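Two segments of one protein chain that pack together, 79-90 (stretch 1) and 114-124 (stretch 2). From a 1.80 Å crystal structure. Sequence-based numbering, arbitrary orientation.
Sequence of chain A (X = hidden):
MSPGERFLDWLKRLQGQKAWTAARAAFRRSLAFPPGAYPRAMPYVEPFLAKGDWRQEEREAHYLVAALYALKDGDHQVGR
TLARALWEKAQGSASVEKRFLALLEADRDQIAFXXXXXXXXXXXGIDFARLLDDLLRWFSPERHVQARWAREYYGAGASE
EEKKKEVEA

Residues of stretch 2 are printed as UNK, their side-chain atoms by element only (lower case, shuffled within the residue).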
ATOM      1  N   GLY A  79      12.287   2.518   4.737  1.00 16.82           N
ATOM      2  CA  GLY A  79      12.986   3.664   4.183  1.00 17.47           C
ATOM      3  C   GLY A  79      12.822   3.858   2.686  1.00 17.76           C
ATOM      4  O   GLY A  79      12.917   4.984   2.190  1.00 19.22           O
ATOM      5  N   ARG A  80      12.588   2.771   1.955  1.00 14.88           N
ATOM      6  CA  ARG A  80      12.407   2.872   0.514  1.00 12.20           C
ATOM      7  C   ARG A  80      10.927   3.076   0.227  1.00 13.07           C
ATOM      8  O   ARG A  80      10.195   2.120  -0.029  1.00 12.35           O
ATOM      9  CB  ARG A  80      12.907   1.606  -0.189  1.00 13.29           C
ATOM     10  CG  ARG A  80      12.872   1.715  -1.710  1.00 14.40           C
ATOM     11  CD  ARG A  80      13.789   0.702  -2.374  1.00 16.86           C
ATOM     12  NE  ARG A  80      13.928   0.951  -3.807  1.00 15.66           N
ATOM     13  CZ  ARG A  80      13.187   0.381  -4.751  1.00 16.67           C
ATOM     14  NH1 ARG A  80      12.239  -0.487  -4.424  1.00 17.50           N
ATOM     15  NH2 ARG A  80      13.401   0.676  -6.028  1.00 13.96           N
ATOM     16  N   THR A  81      10.490   4.331   0.275  1.00 12.26           N
ATOM     17  CA  THR A  81       9.084   4.653   0.040  1.00 11.84           C
ATOM     18  C   THR A  81       8.711   4.465  -1.416  1.00 11.22           C
ATOM     19  O   THR A  81       9.580   4.448  -2.293  1.00 10.94           O
ATOM     20  CB  THR A  81       8.769   6.107   0.427  1.00 13.22           C
ATOM     21  OG1 THR A  81       9.468   6.993  -0.455  1.00 11.91           O
ATOM     22  CG2 THR A  81       9.195   6.382   1.858  1.00 14.70           C
ATOM     23  N   LEU A  82       7.415   4.327  -1.677  1.00 10.23           N
ATOM     24  CA  LEU A  82       6.945   4.152  -3.039  1.00 10.22           C
ATOM     25  C   LEU A  82       7.409   5.320  -3.905  1.00 10.69           C
ATOM     26  O   LEU A  82       7.802   5.126  -5.052  1.00  9.16           O
ATOM     27  CB  LEU A  82       5.414   4.054  -3.075  1.00  9.39           C
ATOM     28  CG  LEU A  82       4.789   3.913  -4.470  1.00  9.80           C
ATOM     29  CD1 LEU A  82       5.439   2.758  -5.227  1.00 10.54           C
ATOM     30  CD2 LEU A  82       3.293   3.674  -4.335  1.00 11.75           C
ATOM     31  N   ALA A  83       7.377   6.533  -3.351  1.00 10.38           N
ATOM     32  CA  ALA A  83       7.801   7.709  -4.109  1.00  8.91           C
ATOM     33  C   ALA A  83       9.262   7.594  -4.528  1.00 10.66           C
ATOM     34  O   ALA A  83       9.613   7.925  -5.659  1.00  9.07           O
ATOM     35  CB  ALA A  83       7.594   8.982  -3.285  1.00  9.88           C
ATOM     36  N   ARG A  84      10.113   7.136  -3.613  1.00 10.24           N
ATOM     37  CA  ARG A  84      11.527   6.974  -3.925  1.00 12.79           C
ATOM     38  C   ARG A  84      11.708   5.854  -4.949  1.00 11.87           C
ATOM     39  O   ARG A  84      12.508   5.972  -5.877  1.00 11.72           O
ATOM     40  CB  ARG A  84      12.319   6.682  -2.646  1.00 14.82           C
ATOM     41  CG  ARG A  84      12.443   7.910  -1.743  1.00 20.41           C
ATOM     42  CD  ARG A  84      12.897   7.585  -0.323  1.00 24.70           C
ATOM     43  NE  ARG A  84      12.996   8.800   0.485  1.00 26.94           N
ATOM     44  CZ  ARG A  84      13.146   8.820   1.808  1.00 29.99           C
ATOM     45  NH1 ARG A  84      13.216   7.684   2.492  1.00 31.22           N
ATOM     46  NH2 ARG A  84      13.223   9.980   2.448  1.00 30.51           N
ATOM     47  N   ALA A  85      10.951   4.773  -4.791  1.00 10.47           N
ATOM     48  CA  ALA A  85      11.035   3.652  -5.720  1.00 11.23           C
ATOM     49  C   ALA A  85      10.595   4.078  -7.118  1.00 11.74           C
ATOM     50  O   ALA A  85      11.125   3.586  -8.118  1.00 10.62           O
ATOM     51  CB  ALA A  85      10.169   2.493  -5.228  1.00 11.71           C
ATOM     52  N   LEU A  86       9.618   4.980  -7.190  1.00  9.91           N
ATOM     53  CA  LEU A  86       9.139   5.464  -8.479  1.00  9.88           C
ATOM     54  C   LEU A  86      10.197   6.338  -9.141  1.00 10.69           C
ATOM     55  O   LEU A  86      10.383   6.280 -10.357  1.00 10.55           O
ATOM     56  CB  LEU A  86       7.827   6.241  -8.316  1.00  9.84           C
ATOM     57  CG  LEU A  86       6.578   5.365  -8.131  1.00 10.89           C
ATOM     58  CD1 LEU A  86       5.388   6.208  -7.679  1.00  9.87           C
ATOM     59  CD2 LEU A  86       6.266   4.652  -9.445  1.00  9.88           C
ATOM     60  N   TRP A  87      10.890   7.150  -8.349  1.00 10.23           N
ATOM     61  CA  TRP A  87      11.936   7.999  -8.910  1.00 11.17           C
ATOM     62  C   TRP A  87      13.010   7.120  -9.550  1.00 11.84           C
ATOM     63  O   TRP A  87      13.485   7.400 -10.651  1.00 12.38           O
ATOM     64  CB  TRP A  87      12.587   8.867  -7.829  1.00 13.13           C
ATOM     65  CG  TRP A  87      13.691   9.717  -8.379  1.00 15.28           C
ATOM     66  CD1 TRP A  87      13.564  10.918  -9.015  1.00 17.31           C
ATOM     67  CD2 TRP A  87      15.083   9.387  -8.422  1.00 18.46           C
ATOM     68  NE1 TRP A  87      14.789  11.354  -9.456  1.00 19.91           N
ATOM     69  CE2 TRP A  87      15.741  10.434  -9.105  1.00 18.86           C
ATOM     70  CE3 TRP A  87      15.841   8.306  -7.952  1.00 18.03           C
ATOM     71  CZ2 TRP A  87      17.121  10.431  -9.333  1.00 20.54           C
ATOM     72  CZ3 TRP A  87      17.214   8.302  -8.178  1.00 20.50           C
ATOM     73  CH2 TRP A  87      17.839   9.361  -8.863  1.00 18.73           C
ATOM     74  N   GLU A  88      13.391   6.052  -8.857  1.00 13.68           N
ATOM     75  CA  GLU A  88      14.414   5.150  -9.364  1.00 14.65           C
ATOM     76  C   GLU A  88      13.963   4.515 -10.668  1.00 16.56           C
ATOM     77  O   GLU A  88      14.750   4.364 -11.601  1.00 15.47           O
ATOM     78  CB  GLU A  88      14.735   4.077  -8.314  1.00 17.96           C
ATOM     79  CG  GLU A  88      15.326   4.670  -7.044  1.00 22.33           C
ATOM     80  CD  GLU A  88      15.671   3.637  -5.991  1.00 25.31           C
ATOM     81  OE1 GLU A  88      16.241   4.033  -4.951  1.00 27.84           O
ATOM     82  OE2 GLU A  88      15.380   2.441  -6.195  1.00 27.52           O
ATOM     83  N   LYS A  89      12.684   4.164 -10.734  1.00 16.55           N
ATOM     84  CA  LYS A  89      12.117   3.555 -11.930  1.00 17.38           C
ATOM     85  C   LYS A  89      12.069   4.569 -13.074  1.00 18.15           C
ATOM     86  O   LYS A  89      12.256   4.215 -14.235  1.00 18.94           O
ATOM     87  CB  LYS A  89      10.700   3.051 -11.632  1.00 18.54           C
ATOM     88  CG  LYS A  89       9.986   2.412 -12.816  1.00 21.14           C
ATOM     89  CD  LYS A  89      10.624   1.095 -13.216  1.00 21.50           C
ATOM     90  CE  LYS A  89       9.835   0.422 -14.329  1.00 22.16           C
ATOM     91  NZ  LYS A  89      10.452  -0.866 -14.749  1.00 24.82           N
ATOM     92  N   ALA A  90      11.835   5.833 -12.737  1.00 17.31           N
ATOM     93  CA  ALA A  90      11.739   6.894 -13.741  1.00 20.19           C
ATOM     94  C   ALA A  90      13.053   7.233 -14.444  1.00 22.47           C
ATOM     95  O   ALA A  90      13.045   7.814 -15.535  1.00 22.07           O
ATOM     96  CB  ALA A  90      11.157   8.154 -13.107  1.00 18.47           C
ATOM     97  N   UNK A 114      -4.585   3.319  -9.154  1.00 13.39           N
ATOM     98  CA  UNK A 114      -3.275   3.914  -9.402  1.00 12.68           C
ATOM     99  C   UNK A 114      -2.187   3.444  -8.457  1.00 11.76           C
ATOM    100  O   UNK A 114      -1.017   3.376  -8.838  1.00 10.43           O
ATOM    101  c   UNK A 114      -3.380   5.438  -9.386  1.00 12.78           C
ATOM    102  c   UNK A 114      -4.252   7.458 -10.650  1.00 14.05           C
ATOM    103  n   UNK A 114      -4.835   7.864 -11.925  1.00 15.03           N
ATOM    104  n   UNK A 114      -5.161  10.059 -11.304  1.00 15.92           N
ATOM    105  n   UNK A 114      -5.779   9.350 -13.402  1.00 15.33           N
ATOM    106  c   UNK A 114      -5.255   9.093 -12.210  1.00 18.59           C
ATOM    107  c   UNK A 114      -4.121   5.949 -10.605  1.00 11.90           C
ATOM    108  N   UNK A 115      -2.561   3.104  -7.228  1.00 11.09           N
ATOM    109  CA  UNK A 115      -1.568   2.637  -6.276  1.00 11.05           C
ATOM    110  C   UNK A 115      -1.136   1.223  -6.653  1.00 11.91           C
ATOM    111  O   UNK A 115       0.043   0.885  -6.565  1.00 11.28           O
ATOM    112  c   UNK A 115      -1.082   2.591  -3.731  1.00 18.04           C
ATOM    113  c   UNK A 115      -2.126   2.662  -4.851  1.00 13.38           C
ATOM    114  c   UNK A 115      -1.788   2.544  -2.383  1.00 19.37           C
ATOM    115  c   UNK A 115      -0.150   3.815  -3.800  1.00 14.53           C
ATOM    116  N   UNK A 116      -2.087   0.395  -7.080  1.00 10.72           N
ATOM    117  CA  UNK A 116      -1.750  -0.966  -7.485  1.00 11.67           C
ATOM    118  C   UNK A 116      -0.820  -0.894  -8.694  1.00 11.77           C
ATOM    119  O   UNK A 116       0.186  -1.601  -8.773  1.00 13.00           O
ATOM    120  n   UNK A 116      -4.659  -3.157  -9.908  1.00 28.94           N
ATOM    121  c   UNK A 116      -2.715  -3.148  -8.391  1.00 19.08           C
ATOM    122  c   UNK A 116      -3.210  -3.316  -9.816  1.00 25.09           C
ATOM    123  n   UNK A 116      -6.662  -3.040 -11.037  1.00 32.06           N
ATOM    124  c   UNK A 116      -5.343  -3.192 -11.048  1.00 32.42           C
ATOM    125  n   UNK A 116      -4.707  -3.381 -12.197  1.00 32.96           N
ATOM    126  c   UNK A 116      -3.010  -1.750  -7.865  1.00 13.55           C
ATOM    127  N   UNK A 117      -1.158  -0.023  -9.635  1.00 10.31           N
ATOM    128  CA  UNK A 117      -0.348   0.135 -10.835  1.00 11.08           C
ATOM    129  C   UNK A 117       1.067   0.626 -10.515  1.00 10.84           C
ATOM    130  O   UNK A 117       2.044   0.156 -11.103  1.00 11.57           O
ATOM    131  c   UNK A 117      -1.040   1.101 -11.798  1.00 14.16           C
ATOM    132  c   UNK A 117      -0.266   1.371 -13.076  1.00 21.46           C
ATOM    133  n   UNK A 117      -0.561   3.580 -14.019  1.00 28.40           N
ATOM    134  o   UNK A 117      -1.949   1.940 -14.683  1.00 29.66           O
ATOM    135  c   UNK A 117      -0.995   2.323 -14.002  1.00 26.27           C
ATOM    136  N   UNK A 118       1.177   1.564  -9.578  1.00  9.79           N
ATOM    137  CA  UNK A 118       2.478   2.118  -9.202  1.00 10.10           C
ATOM    138  C   UNK A 118       3.374   1.091  -8.509  1.00 10.16           C
ATOM    139  O   UNK A 118       4.574   1.028  -8.766  1.00 10.07           O
ATOM    140  c   UNK A 118       2.287   3.322  -8.304  1.00 10.06           C
ATOM    141  N   UNK A 119       2.794   0.300  -7.613  1.00 10.51           N
ATOM    142  CA  UNK A 119       3.561  -0.722  -6.914  1.00 10.15           C
ATOM    143  C   UNK A 119       4.002  -1.793  -7.911  1.00 11.51           C
ATOM    144  O   UNK A 119       5.125  -2.288  -7.845  1.00 11.51           O
ATOM    145  c   UNK A 119       2.720  -1.363  -5.772  1.00  9.00           C
ATOM    146  c   UNK A 119       3.466  -2.533  -5.152  1.00 10.18           C
ATOM    147  c   UNK A 119       2.434  -0.322  -4.705  1.00  8.13           C
ATOM    148  N   UNK A 120       3.123  -2.138  -8.849  1.00 10.74           N
ATOM    149  CA  UNK A 120       3.449  -3.152  -9.849  1.00 12.13           C
ATOM    150  C   UNK A 120       4.519  -2.648 -10.814  1.00 12.34           C
ATOM    151  O   UNK A 120       5.246  -3.432 -11.426  1.00 13.53           O
ATOM    152  c   UNK A 120       2.191  -3.541 -10.624  1.00 12.43           C
ATOM    153  N   UNK A 121       4.614  -1.330 -10.939  1.00 11.74           N
ATOM    154  CA  UNK A 121       5.568  -0.708 -11.845  1.00 12.52           C
ATOM    155  C   UNK A 121       6.996  -0.661 -11.302  1.00 12.75           C
ATOM    156  O   UNK A 121       7.955  -0.857 -12.052  1.00 13.76           O
ATOM    157  c   UNK A 121       5.258   2.897 -13.337  1.00 18.67           C
ATOM    158  c   UNK A 121       5.886   1.518 -13.206  1.00 17.18           C
ATOM    159  c   UNK A 121       5.870   0.798 -14.548  1.00 19.47           C
ATOM    160  c   UNK A 121       5.102   0.714 -12.170  1.00 13.82           C
ATOM    161  N   UNK A 122       7.148  -0.406 -10.006  1.00 12.97           N
ATOM    162  CA  UNK A 122       8.485  -0.314  -9.431  1.00 12.47           C
ATOM    163  C   UNK A 122       9.187  -1.653  -9.262  1.00 12.99           C
ATOM    164  O   UNK A 122       8.551  -2.708  -9.213  1.00 11.83           O
ATOM    165  c   UNK A 122       7.774  -0.445  -7.016  1.00 13.89           C
ATOM    166  c   UNK A 122       8.475   0.406  -8.060  1.00 13.92           C
ATOM    167  c   UNK A 122       7.802   1.770  -8.198  1.00 15.12           C
ATOM    168  N   UNK A 123      10.512  -1.598  -9.187  1.00 12.14           N
ATOM    169  CA  UNK A 123      11.316  -2.795  -9.009  1.00 14.08           C
ATOM    170  C   UNK A 123      11.667  -2.912  -7.527  1.00 14.71           C
ATOM    171  O   UNK A 123      11.924  -1.907  -6.863  1.00 15.26           O
ATOM    172  c   UNK A 123      11.739  -2.975 -12.205  1.00 24.38           C
ATOM    173  o   UNK A 123      10.500  -2.855 -12.321  1.00 22.83           O
ATOM    174  c   UNK A 123      12.612  -2.696  -9.823  1.00 16.36           C
ATOM    175  c   UNK A 123      12.478  -2.086 -11.221  1.00 22.61           C
ATOM    176  o   UNK A 123      12.405  -3.803 -12.864  1.00 29.15           O
ATOM    177  N   UNK A 124      11.664  -4.135  -7.008  1.00 13.85           N
ATOM    178  CA  UNK A 124      12.024  -4.347  -5.619  1.00 14.68           C
ATOM    179  C   UNK A 124      11.013  -3.993  -4.546  1.00 14.85           C
ATOM    180  O   UNK A 124       9.870  -3.632  -4.829  1.00 12.48           O
TER
HETATM  181  O   HOH W   1      11.993   0.951  -8.887  1.00 12.46           O

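Position 114 carries three carbons, a nitrogen, then a carbon bearing two more nitrogens, an unbranched arm ending in a guanidinium; it is out of reach of stretch 1. It is Arg 114. Position 115 has four carbons forked at the second, and one fork tip lies 3.5 Å from Leu 82 CD2. The fork makes it Leu 115, and the tip is its CD1. Position 116 repeats the guanidinium pattern, out of reach of stretch 1: Arg 116. At 117 three carbons end in one oxygen and one nitrogen, an amide, also out of reach; this is Gln 117.

Position 118 has a single carbon, CB, pointing toward stretch 1, 4.1 Å from Leu 82 CD2 and 4.3 Å from Leu 86 CD1. One carbon means Ala 118. Both leucines also approach its carbonyl: Leu 82 CD1 is 4.0 Å from Ala 118 O and Leu 86 CD2 is 4.1 Å from it. Position 119 shows a carbon carrying two carbons, one of them 4.1 Å from Leu 82 CD2; branching at CB identifies Val 119, with CG2 the touching atom. Position 120, a lone carbon out of reach, is Ala 120.

Position 121 has four carbons forked at the second. Its fork tips lie 4.4 Å from Leu 86 CD2 and 4.0 Å from Lys 89 CE. The fork at the second carbon makes it Leu 121, the tips being CD2 and CD1 respectively. Position 122, where the chain leaves helical phi/psi, again has a carbon carrying two carbons. One approaches Leu 86 CD2 at 3.5 Å, Leu 82 CD1 at 3.9 Å and Ala 85 CB at 3.9 Å: Val 122, through CG1.

At 123 three carbons end in two oxygens, a carboxylate, with one oxygen 3.1 Å from Lys 89 NZ. This is Glu 123; the pair is a salt bridge with a weak hydrogen bond from NZ to OE1. Position 124 has no side-chain atoms and a phi of 76°, which favours glycine: Gly 124.

The two helices cross at 56° with axes 10.0 Å apart at closest approach, and the contact buries 506 Å² in all. Apolar side chains fill its middle, where Val 122 CG1 meets three residues of stretch 1. Polar links gather past the end of helix 114-121. Arg 80 NH1 donates to Glu 123 O at 2.8 Å, near the guanidinium plane, while Arg 80 NH2 salt-bridges Glu 88 OE2 at 2.7 Å, tying that arm to the helix that follows it. Water 1 donates to Ala 85 O (2.9 Å) and accepts from Glu 123 N (3.0 Å), bridging the two backbones.

Stretch 2, residues 114-124: RLRQAVALVEG
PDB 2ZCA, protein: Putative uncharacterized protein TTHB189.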